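Local atomic coordinates of particle-associated lyase (Acinetobacter bacteriophage AP22, PDB entry 4Y9V), a protein that binds capsular saccharide of Acinetobacter baumannii and, as a trimeric phage tailspike, probably cleaves the host capsule by a lyase mechanism. Residues A[511-516]-A[549-554]. Sequence-based numbering, arbitrary orientation.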
# COMPACT_ATOMS: atom_id res chain seq x y z
N SER A 511 13.54 7.52 -32.69
CA SER A 511 14.06 7.63 -31.33
C SER A 511 14.16 6.28 -30.63
O SER A 511 15.13 6.06 -29.88
CB SER A 511 13.19 8.58 -30.49
OG SER A 511 13.28 9.92 -31.00
N THR A 512 13.21 5.38 -30.82
CA THR A 512 13.27 4.10 -30.15
C THR A 512 14.33 3.16 -30.76
O THR A 512 14.69 2.17 -30.10
CB THR A 512 11.91 3.39 -30.08
OG1 THR A 512 11.45 3.21 -31.42
CG2 THR A 512 10.91 4.17 -29.26
N LEU A 513 14.82 3.46 -31.97
CA LEU A 513 15.82 2.65 -32.65
C LEU A 513 17.20 3.29 -32.62
O LEU A 513 18.15 2.74 -33.22
CB LEU A 513 15.36 2.40 -34.08
CG LEU A 513 14.09 1.56 -34.25
CD1 LEU A 513 13.66 1.53 -35.68
CD2 LEU A 513 14.31 0.19 -33.67
N ALA A 514 17.38 4.42 -31.98
CA ALA A 514 18.67 5.10 -32.01
C ALA A 514 19.73 4.27 -31.33
O ALA A 514 19.46 3.45 -30.46
CB ALA A 514 18.53 6.49 -31.35
N THR A 515 20.96 4.51 -31.78
CA THR A 515 22.12 3.70 -31.41
C THR A 515 22.25 3.39 -29.95
O THR A 515 22.46 2.27 -29.47
CB THR A 515 23.41 4.38 -31.93
OG1 THR A 515 23.32 4.62 -33.30
CG2 THR A 515 24.52 3.36 -31.78
N ASN A 516 22.12 4.44 -29.13
CA ASN A 516 22.43 4.12 -27.73
C ASN A 516 21.30 3.60 -26.87
O ASN A 516 21.52 3.38 -25.68
CB ASN A 516 23.09 5.36 -27.13
CG ASN A 516 24.47 5.55 -27.77
OD1 ASN A 516 25.32 4.63 -27.91
ND2 ASN A 516 24.66 6.82 -28.13
N LYS A 549 5.04 -7.98 -31.09
CA LYS A 549 6.08 -7.63 -32.04
C LYS A 549 7.16 -6.79 -31.34
O LYS A 549 6.89 -6.00 -30.47
CB LYS A 549 5.44 -6.85 -33.18
CG LYS A 549 4.36 -7.66 -33.86
CD LYS A 549 3.63 -6.92 -34.95
CE LYS A 549 2.86 -5.84 -34.23
NZ LYS A 549 1.77 -5.32 -35.12
N TYR A 550 8.38 -7.04 -31.79
CA TYR A 550 9.53 -6.31 -31.24
C TYR A 550 9.79 -5.02 -32.04
O TYR A 550 9.34 -4.85 -33.16
CB TYR A 550 10.77 -7.24 -31.30
CG TYR A 550 10.60 -8.47 -30.42
CD1 TYR A 550 10.81 -8.37 -29.07
CD2 TYR A 550 10.18 -9.69 -30.93
CE1 TYR A 550 10.63 -9.46 -28.21
CE2 TYR A 550 10.00 -10.78 -30.10
CZ TYR A 550 10.20 -10.64 -28.75
OH TYR A 550 9.97 -11.77 -27.96
N SER A 551 10.61 -4.14 -31.46
CA SER A 551 11.01 -2.95 -32.18
C SER A 551 12.00 -3.24 -33.29
O SER A 551 12.17 -2.43 -34.20
CB SER A 551 11.61 -1.90 -31.26
OG SER A 551 12.81 -2.42 -30.68
N LYS A 552 12.71 -4.37 -33.19
CA LYS A 552 13.79 -4.74 -34.09
C LYS A 552 13.84 -6.28 -34.04
O LYS A 552 13.27 -6.92 -33.19
CB LYS A 552 15.08 -4.10 -33.73
CG LYS A 552 15.53 -4.54 -32.35
CD LYS A 552 16.80 -3.74 -32.31
CE LYS A 552 17.44 -3.94 -31.04
NZ LYS A 552 18.60 -2.97 -30.91
N ALA A 553 14.58 -6.88 -34.99
CA ALA A 553 14.68 -8.33 -35.01
C ALA A 553 15.16 -8.82 -33.65
O ALA A 553 16.21 -8.37 -33.16
CB ALA A 553 15.64 -8.75 -36.12
N PRO A 554 14.46 -9.78 -33.05
CA PRO A 554 14.84 -10.26 -31.73
C PRO A 554 16.00 -11.26 -31.80
O PRO A 554 16.36 -11.79 -32.86
CB PRO A 554 13.57 -10.90 -31.21
CG PRO A 554 12.91 -11.43 -32.47
CD PRO A 554 13.16 -10.33 -33.48
O HOH W 1 14.35 -0.55 -29.57
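L513 and S551 are the nearest residues of two loops, their CA atoms 7.4 Å apart. The contact lies near where the right-handed parallel beta-helix, the pectin lyase-like fold, meets the C-terminal part, which carries an Ig-like tailspike domain. Segment 511-516 lies between strands 486-496 and 518-531. Segment 549-554 leads into strand 555-561. No direct hydrogen bond joins the two segments, and the shared surface is small, 108 Å².

The side-chain contact rests on one methyl group. L513 has CG anti to its carbonyl carbon (chi1 -65°). The second torsion (173°) sends CD1 anti to CA, and the other branch, CD2, reaches the facing loop. There L513 CD2 meets the backbone of S551, 3.4 Å from S551 O. It also touches S551 CB at 4.2 Å, and K552 CB is a little farther, 4.4 Å from L513 CD2. K552 NZ, at the far end of that side chain, forms a salt bridge with E624 OE2, near the C-terminus. S551 OG has a protein partner in Q521 NE2.

A water completes the link beside this methyl-carbonyl contact. It donates to T512 O at 2.8 Å and lies 2.7 Å from S551 OG, to which it is also hydrogen-bonded.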